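Local atomic coordinates of uncharacterized protein (Bacteroides fragilis, PDB entry 4FR9), a protein that is of unknown function but resembles beta-lactamase inhibitor protein (BLIP) and belongs to a PepSY-like family. Residues Thr7-Pro12 with Val37-Asp42; Ser13-Asp18 with Ala56-Leu61; Asn71-Ala76 with Phe107-Glu112; Leu78-Glu83 with Leu119-Gly124; Ile96-Tyr99 with Ser104-Phe107. All coordinates share one frame; numbering follows the deposited sequence. Where two conformers were deposited one is given.

Contact 1: residues Thr7-Pro12 with Val37-Asp42; sequences TGYLPP and VYYVAD
The hydroxyl of Tyr39 donates to the carbonyl oxygen of Leu10, and the OH to O distance of 2.6 Å marks a short, close bond. The C=O...donor angle is 130° and the hydroxyl stands above the carbonyl plane of Leu10, while Leu10 O itself lies in the plane of the tyrosine ring, at its edge. The same ring receives Pro12 over one face. Pro12 CB sits 4.1 Å from the centroid of the Tyr39 ring and 28° off the normal, a CH-pi contact displaced toward one side, with CB 3.7 Å from Tyr39 CD2. Pro12 CD follows along that side, 3.9 Å from Tyr39 CE2. Strand 39-41 is an outermost strand of the seven-stranded antiparallel sheet of this BLIP-like, PepSY-related fold, and it pairs through Tyr39 with Phe54. The contact lays the segment leading into helix 14-19 against Tyr39 of this edge strand. Tyr39 reaches across with CG anti to its carbonyl carbon (chi1 -87°), which swings the ring out so that its hydroxyl end meets the loop. On the opposite side of the ring plane from Pro12, Tyr9 makes a lighter, oblique approach, its CE1 4.2 Å from Tyr39 CE2. Having CG trans to the backbone N lets the Tyr9 ring run back toward the strand from a main chain that lies farther off. Tyr9 and Pro12 both also pack on Trp32, and the backbone N of Leu10 bonds to Gln34 OE1.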
# COMPACT_ATOMS: atom_id res chain seq x y z
N THR A 7 -24.91 1.70 1.44
CA THR A 7 -24.06 2.84 1.82
C THR A 7 -24.17 3.98 0.80
O THR A 7 -23.43 4.95 0.84
CB THR A 7 -22.58 2.45 1.98
OG1 THR A 7 -22.06 1.97 0.73
CG2 THR A 7 -22.42 1.39 3.06
N GLY A 8 -25.10 3.86 -0.14
CA GLY A 8 -25.28 4.89 -1.17
C GLY A 8 -24.13 4.95 -2.15
O GLY A 8 -23.86 6.02 -2.72
N TYR A 9 -23.45 3.81 -2.37
CA TYR A 9 -22.32 3.77 -3.30
C TYR A 9 -22.72 4.30 -4.67
O TYR A 9 -23.77 3.96 -5.21
CB TYR A 9 -21.83 2.33 -3.46
CG TYR A 9 -20.78 2.17 -4.54
CD1 TYR A 9 -19.47 2.63 -4.36
CD2 TYR A 9 -21.10 1.59 -5.77
CE1 TYR A 9 -18.52 2.50 -5.34
CE2 TYR A 9 -20.13 1.46 -6.77
CZ TYR A 9 -18.85 1.94 -6.54
OH TYR A 9 -17.87 1.82 -7.50
N LEU A 10 -21.85 5.12 -5.22
CA LEU A 10 -21.98 5.60 -6.60
C LEU A 10 -20.73 5.17 -7.36
O LEU A 10 -19.62 5.32 -6.86
CB LEU A 10 -22.12 7.11 -6.59
CG LEU A 10 -23.36 7.70 -5.92
CD1 LEU A 10 -23.23 9.20 -5.79
CD2 LEU A 10 -24.62 7.32 -6.70
N PRO A 11 -20.88 4.64 -8.58
CA PRO A 11 -19.69 4.28 -9.36
C PRO A 11 -18.82 5.50 -9.68
O PRO A 11 -19.31 6.62 -9.73
CB PRO A 11 -20.27 3.70 -10.64
CG PRO A 11 -21.60 4.37 -10.79
CD PRO A 11 -22.11 4.62 -9.39
N PRO A 12 -17.51 5.28 -9.85
CA PRO A 12 -16.65 6.39 -10.14
C PRO A 12 -16.95 7.00 -11.50
O PRO A 12 -17.32 6.30 -12.44
CB PRO A 12 -15.25 5.76 -10.15
CG PRO A 12 -15.50 4.31 -10.51
CD PRO A 12 -16.81 3.98 -9.86
N VAL A 37 -13.52 10.37 1.24
CA VAL A 37 -13.49 11.21 0.07
C VAL A 37 -12.78 10.60 -1.14
O VAL A 37 -12.62 11.26 -2.16
CB VAL A 37 -12.93 12.62 0.43
CG1 VAL A 37 -13.69 13.25 1.60
CG2 VAL A 37 -11.41 12.61 0.61
N TYR A 38 -12.37 9.34 -1.04
CA TYR A 38 -11.59 8.66 -2.08
C TYR A 38 -12.40 7.60 -2.85
O TYR A 38 -13.42 7.09 -2.36
CB TYR A 38 -10.41 7.94 -1.41
CG TYR A 38 -9.59 8.78 -0.48
CD1 TYR A 38 -8.70 9.72 -0.95
CD2 TYR A 38 -9.68 8.61 0.90
CE1 TYR A 38 -7.93 10.48 -0.10
CE2 TYR A 38 -8.89 9.32 1.75
CZ TYR A 38 -8.02 10.25 1.27
OH TYR A 38 -7.25 10.95 2.16
N TYR A 39 -11.91 7.26 -4.03
CA TYR A 39 -12.27 6.06 -4.75
C TYR A 39 -11.05 5.17 -4.78
O TYR A 39 -9.93 5.66 -5.00
CB TYR A 39 -12.73 6.36 -6.18
CG TYR A 39 -14.20 6.66 -6.25
CD1 TYR A 39 -14.66 7.94 -6.01
CD2 TYR A 39 -15.12 5.65 -6.48
CE1 TYR A 39 -16.04 8.26 -6.07
CE2 TYR A 39 -16.48 5.94 -6.54
CZ TYR A 39 -16.92 7.24 -6.32
OH TYR A 39 -18.27 7.50 -6.37
N VAL A 40 -11.25 3.88 -4.56
CA VAL A 40 -10.18 2.93 -4.51
C VAL A 40 -10.48 1.82 -5.49
O VAL A 40 -11.56 1.20 -5.44
CB VAL A 40 -9.98 2.34 -3.10
CG1 VAL A 40 -8.72 1.49 -3.10
CG2 VAL A 40 -9.92 3.44 -2.10
N ALA A 41 -9.54 1.56 -6.40
CA ALA A 41 -9.62 0.44 -7.33
C ALA A 41 -8.80 -0.74 -6.78
O ALA A 41 -7.59 -0.64 -6.60
CB ALA A 41 -9.10 0.83 -8.71
N ASP A 42 -9.47 -1.84 -6.49
CA ASP A 42 -8.85 -3.10 -6.14
C ASP A 42 -8.65 -3.84 -7.46
O ASP A 42 -9.63 -4.09 -8.19
CB ASP A 42 -9.78 -3.83 -5.17
CG ASP A 42 -9.22 -5.13 -4.67
OD1 ASP A 42 -8.86 -5.98 -5.51
OD2 ASP A 42 -9.08 -5.27 -3.43

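Contact 2: residues Ser13-Asp18 with Ala56-Leu61; sequences SQAIQD and ANANWL
Ile16 packs on Ala58, and their CA atoms are 4.6 Å apart. The methyl of Ala58 makes the contact: its CB lies 3.8 Å from Ile16 CG1 and 4.2 Å from Ala15 CB. The first torsion of Ile16 (chi1 -73°) sets CG1 beside the backbone N, where it meets Ala58 CB. Ala58 CB also rests against the main chain, 3.8 Å from Ala15 O.

No direct hydrogen bond joins the segments; a water supplies the polar link, donating to Ala56 O at 3.0 Å and standing 3.1 Å from Ser13 OG. That hydroxyl is also the helix N-cap, accepting from Ile16 N at 3.2 Å with an N-H...O angle of 159°, so one oxygen serves both the helix start and the bridge. Within the helix, Gln14 NE2 reaches one turn ahead to donate to Asp18 OD1 almost in line (171°), tying two side chains along the helix.

Ala58 has a positive phi in the turn joining strands 52-54 and 60-67, where Asp55 OD1 accepts from Asn59 N. Helix 14-19 thus meets the tip of this hairpin, with Ile16 continuing onto Trp32.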
# COMPACT_ATOMS: atom_id res chain seq x y z
N SER A 13 -16.71 8.29 -11.59
CA SER A 13 -16.79 8.98 -12.86
C SER A 13 -15.89 8.32 -13.89
O SER A 13 -14.88 7.68 -13.56
CB SER A 13 -16.32 10.42 -12.67
OG SER A 13 -14.94 10.47 -12.31
N GLN A 14 -16.20 8.53 -15.16
CA GLN A 14 -15.37 8.02 -16.22
C GLN A 14 -13.95 8.60 -16.11
O GLN A 14 -12.98 7.91 -16.42
CB GLN A 14 -15.97 8.32 -17.61
CG GLN A 14 -15.26 7.59 -18.71
CD GLN A 14 -15.33 6.07 -18.57
OE1 GLN A 14 -16.43 5.51 -18.36
NE2 GLN A 14 -14.20 5.39 -18.72
N ALA A 15 -13.82 9.84 -15.67
CA ALA A 15 -12.51 10.47 -15.52
C ALA A 15 -11.63 9.68 -14.53
O ALA A 15 -10.44 9.51 -14.77
CB ALA A 15 -12.64 11.90 -15.10
N ILE A 16 -12.20 9.23 -13.41
CA ILE A 16 -11.45 8.43 -12.48
C ILE A 16 -11.04 7.12 -13.11
O ILE A 16 -9.90 6.67 -12.96
CB ILE A 16 -12.27 8.22 -11.18
CG1 ILE A 16 -12.33 9.49 -10.34
CG2 ILE A 16 -11.66 7.09 -10.36
CD1 ILE A 16 -13.29 9.44 -9.13
N GLN A 17 -11.97 6.47 -13.82
CA GLN A 17 -11.67 5.22 -14.50
C GLN A 17 -10.56 5.39 -15.54
O GLN A 17 -9.68 4.54 -15.65
CB GLN A 17 -12.91 4.60 -15.09
CG GLN A 17 -13.99 4.36 -14.02
CD GLN A 17 -15.18 3.70 -14.58
OE1 GLN A 17 -15.05 2.63 -15.17
NE2 GLN A 17 -16.36 4.30 -14.38
N ASP A 18 -10.64 6.48 -16.30
CA ASP A 18 -9.62 6.79 -17.30
C ASP A 18 -8.25 7.07 -16.68
O ASP A 18 -7.21 6.71 -17.26
CB ASP A 18 -10.03 8.00 -18.14
CG ASP A 18 -11.22 7.74 -19.05
OD1 ASP A 18 -11.56 6.55 -19.30
OD2 ASP A 18 -11.81 8.76 -19.46
N ALA A 56 -11.45 12.99 -5.61
CA ALA A 56 -12.59 13.35 -6.42
C ALA A 56 -12.22 14.10 -7.69
O ALA A 56 -13.04 14.20 -8.62
CB ALA A 56 -13.61 14.15 -5.59
N ASN A 57 -11.02 14.64 -7.75
CA ASN A 57 -10.51 15.30 -8.96
C ASN A 57 -9.83 14.28 -9.90
O ASN A 57 -9.15 14.69 -10.83
CB ASN A 57 -9.51 16.39 -8.63
CG ASN A 57 -10.13 17.64 -8.06
OD1 ASN A 57 -11.26 17.97 -8.34
ND2 ASN A 57 -9.33 18.39 -7.28
N ALA A 58 -9.95 12.97 -9.63
CA ALA A 58 -9.35 11.92 -10.44
C ALA A 58 -7.82 11.98 -10.39
O ALA A 58 -7.18 11.47 -11.28
CB ALA A 58 -9.86 11.92 -11.91
N ASN A 59 -7.27 12.47 -9.28
CA ASN A 59 -5.84 12.52 -9.09
C ASN A 59 -5.38 11.37 -8.22
O ASN A 59 -5.98 11.07 -7.20
CB ASN A 59 -5.43 13.87 -8.51
CG ASN A 59 -5.62 15.01 -9.56
OD1 ASN A 59 -5.56 14.73 -10.76
ND2 ASN A 59 -5.88 16.21 -9.11
N TRP A 60 -4.33 10.73 -8.67
CA TRP A 60 -3.76 9.56 -8.01
C TRP A 60 -3.05 9.98 -6.73
O TRP A 60 -2.21 10.90 -6.74
CB TRP A 60 -2.76 8.86 -8.94
CG TRP A 60 -2.03 7.76 -8.26
CD1 TRP A 60 -2.54 6.58 -7.83
CD2 TRP A 60 -0.65 7.75 -7.92
NE1 TRP A 60 -1.56 5.80 -7.23
CE2 TRP A 60 -0.39 6.52 -7.27
CE3 TRP A 60 0.41 8.65 -8.09
CZ2 TRP A 60 0.89 6.17 -6.82
CZ3 TRP A 60 1.66 8.28 -7.64
CH2 TRP A 60 1.88 7.08 -6.99
N LEU A 61 -3.37 9.28 -5.62
CA LEU A 61 -2.78 9.60 -4.36
C LEU A 61 -1.92 8.49 -3.75
O LEU A 61 -1.08 8.80 -2.91
CB LEU A 61 -3.85 9.99 -3.34
CG LEU A 61 -4.67 11.23 -3.73
CD1 LEU A 61 -5.70 11.49 -2.62
CD2 LEU A 61 -3.83 12.46 -3.99
O HOH W 1 -15.11 12.48 -9.98

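Contact 3: residues Asn71-Ala76 with Phe107-Glu112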
# COMPACT_ATOMS: atom_id res chain seq x y z
N ASN A 71 11.13 -12.01 1.01
CA ASN A 71 11.99 -12.25 -0.11
C ASN A 71 11.62 -11.47 -1.35
O ASN A 71 12.35 -11.44 -2.31
CB ASN A 71 12.03 -13.73 -0.46
CG ASN A 71 12.81 -14.54 0.52
OD1 ASN A 71 13.48 -14.00 1.42
ND2 ASN A 71 12.82 -15.85 0.28
N ASN A 72 10.46 -10.79 -1.33
CA ASN A 72 10.09 -9.90 -2.43
C ASN A 72 10.56 -8.47 -2.22
O ASN A 72 10.32 -7.63 -3.07
CB ASN A 72 8.58 -9.92 -2.64
CG ASN A 72 8.09 -11.29 -3.05
OD1 ASN A 72 7.12 -11.78 -2.48
ND2 ASN A 72 8.76 -11.89 -4.02
N LEU A 73 11.21 -8.19 -1.09
CA LEU A 73 11.77 -6.87 -0.83
C LEU A 73 13.05 -6.70 -1.63
O LEU A 73 13.78 -7.67 -1.85
CB LEU A 73 12.09 -6.71 0.64
CG LEU A 73 10.90 -6.73 1.57
CD1 LEU A 73 11.34 -6.83 3.03
CD2 LEU A 73 10.00 -5.51 1.30
N PRO A 74 13.37 -5.46 -2.04
CA PRO A 74 14.66 -5.22 -2.70
C PRO A 74 15.81 -5.53 -1.74
O PRO A 74 15.64 -5.46 -0.51
CB PRO A 74 14.63 -3.73 -3.06
CG PRO A 74 13.42 -3.18 -2.49
CD PRO A 74 12.55 -4.26 -1.95
N PRO A 75 16.99 -5.80 -2.28
CA PRO A 75 18.13 -6.17 -1.46
C PRO A 75 18.40 -5.26 -0.24
O PRO A 75 18.61 -5.74 0.86
CB PRO A 75 19.27 -6.20 -2.47
CG PRO A 75 18.59 -6.65 -3.71
CD PRO A 75 17.27 -5.97 -3.71
N ALA A 76 18.43 -3.94 -0.46
CA ALA A 76 18.76 -3.05 0.64
C ALA A 76 17.72 -3.12 1.76
O ALA A 76 18.04 -2.91 2.94
CB ALA A 76 18.88 -1.59 0.15
N PHE A 107 8.35 0.56 1.84
CA PHE A 107 8.11 -0.88 2.00
C PHE A 107 7.69 -1.11 3.44
O PHE A 107 8.41 -0.70 4.36
CB PHE A 107 9.37 -1.66 1.68
CG PHE A 107 9.75 -1.58 0.26
CD1 PHE A 107 9.21 -2.50 -0.66
CD2 PHE A 107 10.59 -0.62 -0.21
CE1 PHE A 107 9.51 -2.41 -1.99
CE2 PHE A 107 10.89 -0.53 -1.57
CZ PHE A 107 10.36 -1.44 -2.44
N VAL A 108 6.56 -1.77 3.65
CA VAL A 108 6.00 -1.94 4.97
C VAL A 108 6.00 -3.41 5.32
O VAL A 108 5.35 -4.21 4.66
CB VAL A 108 4.59 -1.35 5.10
CG1 VAL A 108 4.16 -1.41 6.54
CG2 VAL A 108 4.54 0.10 4.59
N VAL A 109 6.72 -3.73 6.37
CA VAL A 109 6.78 -5.09 6.91
C VAL A 109 6.02 -5.09 8.23
O VAL A 109 6.39 -4.35 9.14
CB VAL A 109 8.24 -5.57 7.12
CG1 VAL A 109 8.26 -7.03 7.63
CG2 VAL A 109 9.03 -5.45 5.86
N THR A 110 4.94 -5.88 8.32
CA THR A 110 4.17 -6.00 9.54
C THR A 110 4.69 -7.19 10.31
O THR A 110 4.72 -8.29 9.78
CB THR A 110 2.68 -6.21 9.26
OG1 THR A 110 2.22 -5.19 8.38
CG2 THR A 110 1.89 -6.26 10.54
N VAL A 111 5.12 -6.95 11.55
CA VAL A 111 5.71 -7.95 12.41
C VAL A 111 4.93 -8.03 13.73
O VAL A 111 4.33 -7.06 14.17
CB VAL A 111 7.20 -7.70 12.70
CG1 VAL A 111 8.06 -8.01 11.50
CG2 VAL A 111 7.44 -6.30 13.21
N GLU A 112 4.99 -9.20 14.34
CA GLU A 112 4.31 -9.36 15.62
C GLU A 112 5.14 -10.15 16.62
O GLU A 112 5.86 -11.09 16.28
CB GLU A 112 2.93 -9.99 15.43
CG GLU A 112 2.99 -11.47 15.00
CD GLU A 112 1.63 -12.10 14.69
OE1 GLU A 112 0.60 -11.39 14.74
OE2 GLU A 112 1.60 -13.32 14.38
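Pro74 lays the CD edge of its ring over one face of Phe107. CD stands 3.5 Å above the aromatic plane and 3.8 Å from the Phe107 centroid, 23° off the normal, so the CH-pi contact is offset toward the rim and not centred. Pro74 CG continues the overlap to the end of the ring, 3.5 Å from Phe107 CZ. The two side chains come from opposite directions: Pro74 points toward the strand, and Phe107, its chi1 of -68° turning CG away from the carbonyl carbon, rises from the strand to meet it.

Leu73 fills the place next to this pair. Its CB does not aim straight at the strand, yet its end comes nearer: CG is trans to the carbonyl carbon and CD1 continues extended (chi2 169°), while CD2 branches toward Phe107. The branches divide the work. CD2 slides past the base of Phe107, 3.7 Å from its CD1 and 3.9 Å from its CB, whereas CD1 meets Val109 CG2 at 3.9 Å. Phe107 and Val109 are two residues apart on an extended strand and both point toward the loop, which explains how a single leucine can span them. The contact is apolar throughout, with no hydrogen bond between the segments, and Leu73, Phe107 and Val109 are all buried.

Pro74 holds the N-cap position of helix 75-83, so the contact places the helix start beside strand 105-112. Around it, Leu73 also touches Val94 on strand 90-98, while Phe107 touches Val77 and Val109 touches Phe81, both of helix 75-83.

Contact 4: residues Leu78-Glu83 with Leu119-Gly124; sequences LTAFME and LYFSEG
Phe121 and Ala80 meet in the closely packed half of this interface, where the ring tip of Phe121 reaches the helix surface. Ala80 CB is 3.9 Å from Phe121 CE1, and Phe121 CZ comes within 4.0 Å of Phe81 CA and 4.2 Å of Phe81 CB. The small alanine lets the aromatic tip come this near to the helix backbone; Ala80 CB and Phe81 CA approach the Phe121 ring obliquely, while Phe121 CZ sits at the edge of the Phe81 ring, near its plane. In Phe121, CG lies beside the backbone N (chi1 -67°), and the ring is directed from the strand toward the helix.

Phe81 leaves the helix with CG trans to the backbone N, which carries its ring along the strand toward Leu119. The meeting is at the ring edge: Leu119 CD1 lies in the Phe81 plane, 3.9 Å from CE1 and 4.0 Å from CD1, and the two side chains cross at about a right angle. Phe81, Leu119 and Phe121 are buried, and no hydrogen bond joins the segments.

The other half is loose. Farther along, Glu123 and Gly124 are exposed and make no close contact with 78-83. On the helix, Thr79 and Glu83 likewise stay exposed, and Thr79 OG1 bonds back to Pro75 O.

The axes of helix 78-83 and strand 119-121 pass 10.1 Å apart at 142°, so the helix runs roughly antiparallel across one face of the sheet. Phe81 extends the packing to Val111 on strand 105-112 and Val91 on strand 90-98, while Phe121 touches Leu127 on the outermost strand 127-129.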
# COMPACT_ATOMS: atom_id res chain seq x y z
N LEU A 78 15.54 -5.83 2.37
CA LEU A 78 15.64 -7.12 3.05
C LEU A 78 16.80 -7.11 4.05
O LEU A 78 16.65 -7.56 5.17
CB LEU A 78 15.82 -8.23 2.01
CG LEU A 78 16.00 -9.64 2.63
CD1 LEU A 78 14.80 -10.06 3.44
CD2 LEU A 78 16.35 -10.65 1.49
N THR A 79 17.95 -6.58 3.62
CA THR A 79 19.11 -6.50 4.50
C THR A 79 18.78 -5.67 5.74
O THR A 79 19.06 -6.10 6.85
CB THR A 79 20.32 -5.90 3.75
OG1 THR A 79 20.72 -6.77 2.69
CG2 THR A 79 21.50 -5.64 4.69
N ALA A 80 18.16 -4.52 5.54
CA ALA A 80 17.82 -3.66 6.68
C ALA A 80 16.89 -4.38 7.65
O ALA A 80 17.03 -4.29 8.87
CB ALA A 80 17.19 -2.36 6.20
N PHE A 81 15.90 -5.09 7.14
CA PHE A 81 14.98 -5.82 8.02
C PHE A 81 15.74 -6.87 8.81
O PHE A 81 15.57 -7.01 10.02
CB PHE A 81 13.83 -6.46 7.23
CG PHE A 81 12.97 -7.32 8.10
CD1 PHE A 81 12.18 -6.74 9.10
CD2 PHE A 81 13.03 -8.69 8.05
CE1 PHE A 81 11.48 -7.50 9.97
CE2 PHE A 81 12.31 -9.45 8.90
CZ PHE A 81 11.55 -8.88 9.88
N MSE A 82 16.58 -7.64 8.12
CA MSE A 82 17.29 -8.72 8.79
C MSE A 82 18.36 -8.25 9.77
O MSE A 82 18.75 -9.01 10.66
CB MSE A 82 17.87 -9.66 7.75
CG MSE A 82 16.83 -10.41 7.01
SE MSE A 82 17.57 -11.82 5.92
CE MSE A 82 18.03 -13.06 7.32
N GLU A 83 18.81 -7.00 9.63
CA GLU A 83 19.73 -6.36 10.59
C GLU A 83 18.99 -5.74 11.78
O GLU A 83 19.63 -5.35 12.77
CB GLU A 83 20.54 -5.26 9.88
CG GLU A 83 21.57 -5.74 8.90
CD GLU A 83 22.23 -4.58 8.13
OE1 GLU A 83 21.69 -3.47 8.16
OE2 GLU A 83 23.22 -4.79 7.39
N LEU A 119 6.61 -1.69 10.11
CA LEU A 119 7.93 -1.12 9.87
C LEU A 119 7.95 -0.58 8.47
O LEU A 119 7.76 -1.30 7.51
CB LEU A 119 8.99 -2.21 10.01
CG LEU A 119 9.03 -2.99 11.30
CD1 LEU A 119 10.04 -4.13 11.20
CD2 LEU A 119 9.34 -2.06 12.47
N TYR A 120 8.18 0.73 8.35
CA TYR A 120 8.21 1.43 7.07
C TYR A 120 9.66 1.69 6.69
O TYR A 120 10.36 2.40 7.41
CB TYR A 120 7.49 2.77 7.11
CG TYR A 120 5.99 2.74 7.30
CD1 TYR A 120 5.43 2.27 8.45
CD2 TYR A 120 5.16 3.23 6.30
CE1 TYR A 120 4.03 2.28 8.63
CE2 TYR A 120 3.77 3.23 6.45
CZ TYR A 120 3.22 2.73 7.60
OH TYR A 120 1.84 2.74 7.75
N PHE A 121 10.09 1.13 5.57
CA PHE A 121 11.46 1.30 5.07
C PHE A 121 11.47 2.09 3.77
O PHE A 121 10.64 1.90 2.89
CB PHE A 121 12.10 -0.06 4.79
CG PHE A 121 12.34 -0.89 6.00
CD1 PHE A 121 13.51 -0.75 6.73
CD2 PHE A 121 11.43 -1.85 6.39
CE1 PHE A 121 13.75 -1.53 7.84
CE2 PHE A 121 11.68 -2.65 7.49
CZ PHE A 121 12.83 -2.49 8.22
N SER A 122 12.50 2.93 3.63
CA SER A 122 12.79 3.56 2.38
C SER A 122 13.38 2.53 1.41
O SER A 122 13.85 1.46 1.82
CB SER A 122 13.79 4.69 2.56
OG SER A 122 15.04 4.15 2.95
N GLU A 123 13.44 2.89 0.13
CA GLU A 123 14.05 2.05 -0.93
C GLU A 123 15.48 1.69 -0.61
O GLU A 123 15.95 0.62 -0.96
CB GLU A 123 14.06 2.82 -2.25
CG GLU A 123 12.72 2.97 -2.88
CD GLU A 123 12.86 3.35 -4.35
OE1 GLU A 123 13.82 4.10 -4.65
OE2 GLU A 123 12.06 2.87 -5.17
N GLY A 124 16.19 2.63 0.03
CA GLY A 124 17.56 2.39 0.39
C GLY A 124 17.79 1.65 1.68
O GLY A 124 18.93 1.50 2.11

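Contact 5: residues Ile96-Tyr99 with Ser104-Phe107; sequences ILEY and STEF
Glu106 can be traced from the strand to Tyr99. Its CB lies 4.1 Å from Leu97 O, beside the backbone. The chain runs on extended, and the next methylene passes the ring of Tyr99, CG standing 4.1 Å from Tyr99 CE1. The carboxyl carbon CD comes to 3.5 Å from that same CE1. At the tip OE1 accepts from Tyr99 OH at 2.7 Å, the hydroxyl approaching from above the carboxylate plane, 43° out of it; OE1 itself lies near the ring plane, at its edge. Ring and carboxylate planes are 71° apart. Leu97 CD1 lies beside OE1, and OE2 forms a salt bridge with Arg143; Arg143 also makes a cation-pi contact with the Tyr99 ring. The two carboxylate oxygens are thus engaged by different partners, an arrangement that probably stabilises the charged form.

This is the end, next to the connecting loop, of the antiparallel hairpin formed by strands 90-98 and 105-112, central in the sheet; the short segments 96-98 and 105-107 run at 164° to each other, nearly antiparallel. Leu97 and Glu106 form a hydrogen-bonded pair here: each N donates to the other's O at 2.8 Å. Tyr99 N adds a bond to Ser104 O at 2.9 Å.

On the other face, Ile96 lies alongside Thr105 and Phe107, its CG2 over one face of the Phe107 ring. Glu98 and Thr105 point the same way without bonding directly; two waters bridge Glu98 OE2 and Thr105 OG1 by hydrogen bonds.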
# COMPACT_ATOMS: atom_id res chain seq x y z
N ILE A 96 4.08 -2.76 -0.49
CA ILE A 96 4.69 -1.54 -0.99
C ILE A 96 3.64 -0.43 -1.02
O ILE A 96 2.51 -0.69 -1.46
CB ILE A 96 5.19 -1.61 -2.43
CG1 ILE A 96 5.86 -2.95 -2.69
CG2 ILE A 96 6.20 -0.45 -2.70
CD1 ILE A 96 6.40 -3.10 -4.11
N LEU A 97 3.98 0.76 -0.54
CA LEU A 97 3.17 1.96 -0.67
C LEU A 97 3.91 2.93 -1.55
O LEU A 97 5.07 3.23 -1.32
CB LEU A 97 2.87 2.57 0.69
CG LEU A 97 2.14 1.67 1.68
CD1 LEU A 97 2.04 2.32 3.07
CD2 LEU A 97 0.78 1.24 1.17
N GLU A 98 3.23 3.40 -2.61
CA GLU A 98 3.78 4.37 -3.51
C GLU A 98 2.91 5.61 -3.55
O GLU A 98 1.69 5.50 -3.47
CB GLU A 98 3.91 3.78 -4.90
CG GLU A 98 4.94 2.68 -5.01
CD GLU A 98 4.94 2.03 -6.36
OE1 GLU A 98 4.04 1.22 -6.61
OE2 GLU A 98 5.85 2.38 -7.16
N TYR A 99 3.54 6.77 -3.66
CA TYR A 99 2.90 8.06 -3.54
C TYR A 99 3.41 9.02 -4.59
O TYR A 99 4.53 8.87 -5.11
CB TYR A 99 3.25 8.67 -2.20
CG TYR A 99 2.96 7.83 -1.00
CD1 TYR A 99 3.91 6.95 -0.49
CD2 TYR A 99 1.75 7.92 -0.33
CE1 TYR A 99 3.65 6.21 0.63
CE2 TYR A 99 1.50 7.17 0.80
CZ TYR A 99 2.47 6.35 1.31
OH TYR A 99 2.25 5.65 2.47
N SER A 104 8.71 8.60 -2.15
CA SER A 104 7.71 8.10 -3.04
C SER A 104 7.42 6.62 -3.00
O SER A 104 6.42 6.18 -3.54
CB SER A 104 7.95 8.55 -4.44
OG SER A 104 9.24 8.23 -4.83
N THR A 105 8.30 5.88 -2.34
CA THR A 105 8.10 4.47 -2.11
C THR A 105 8.41 4.18 -0.64
O THR A 105 9.45 4.61 -0.13
CB THR A 105 9.01 3.64 -3.00
OG1 THR A 105 8.79 3.97 -4.36
CG2 THR A 105 8.78 2.15 -2.85
N GLU A 106 7.54 3.42 0.01
CA GLU A 106 7.74 2.87 1.38
C GLU A 106 7.49 1.38 1.28
O GLU A 106 6.47 0.97 0.72
CB GLU A 106 6.71 3.40 2.41
CG GLU A 106 6.86 4.90 2.78
CD GLU A 106 5.64 5.51 3.43
OE1 GLU A 106 4.58 4.87 3.49
OE2 GLU A 106 5.79 6.68 3.86
N PHE A 107 8.35 0.56 1.84
CA PHE A 107 8.11 -0.88 2.00
C PHE A 107 7.69 -1.11 3.44
O PHE A 107 8.41 -0.70 4.36
CB PHE A 107 9.37 -1.66 1.68
CG PHE A 107 9.75 -1.58 0.26
CD1 PHE A 107 9.21 -2.50 -0.66
CD2 PHE A 107 10.59 -0.62 -0.21
CE1 PHE A 107 9.51 -2.41 -1.99
CE2 PHE A 107 10.89 -0.53 -1.57
CZ PHE A 107 10.36 -1.44 -2.44
O HOH W 2 7.23 4.85 -6.52
O HOH W 3 8.91 1.78 -6.39

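From the N terminus, contact 1 closes a loop from 7-12 to strand 39-41, and contact 2 crosses it, since 13-18 starts inside that loop and pairs with 56-61 beyond it. The two touch through Tyr39 and Ile16, and tie the N-terminal segment and helix 14-19 to strand 39-41 and the turn between strands 52-54 and 60-67. In series follow contacts 3 and 4, which also cross and together fix helix 75-83 to strands 105-112 and 118-121; their centres lie about 30 Å or more from those of contacts 1 and 2. Contact 5, the 90-98/105-112 hairpin, lies within contact 4's loop and shares Phe107 with contact 3. Trp60 of contact 2 packs on Tyr99 of contact 5.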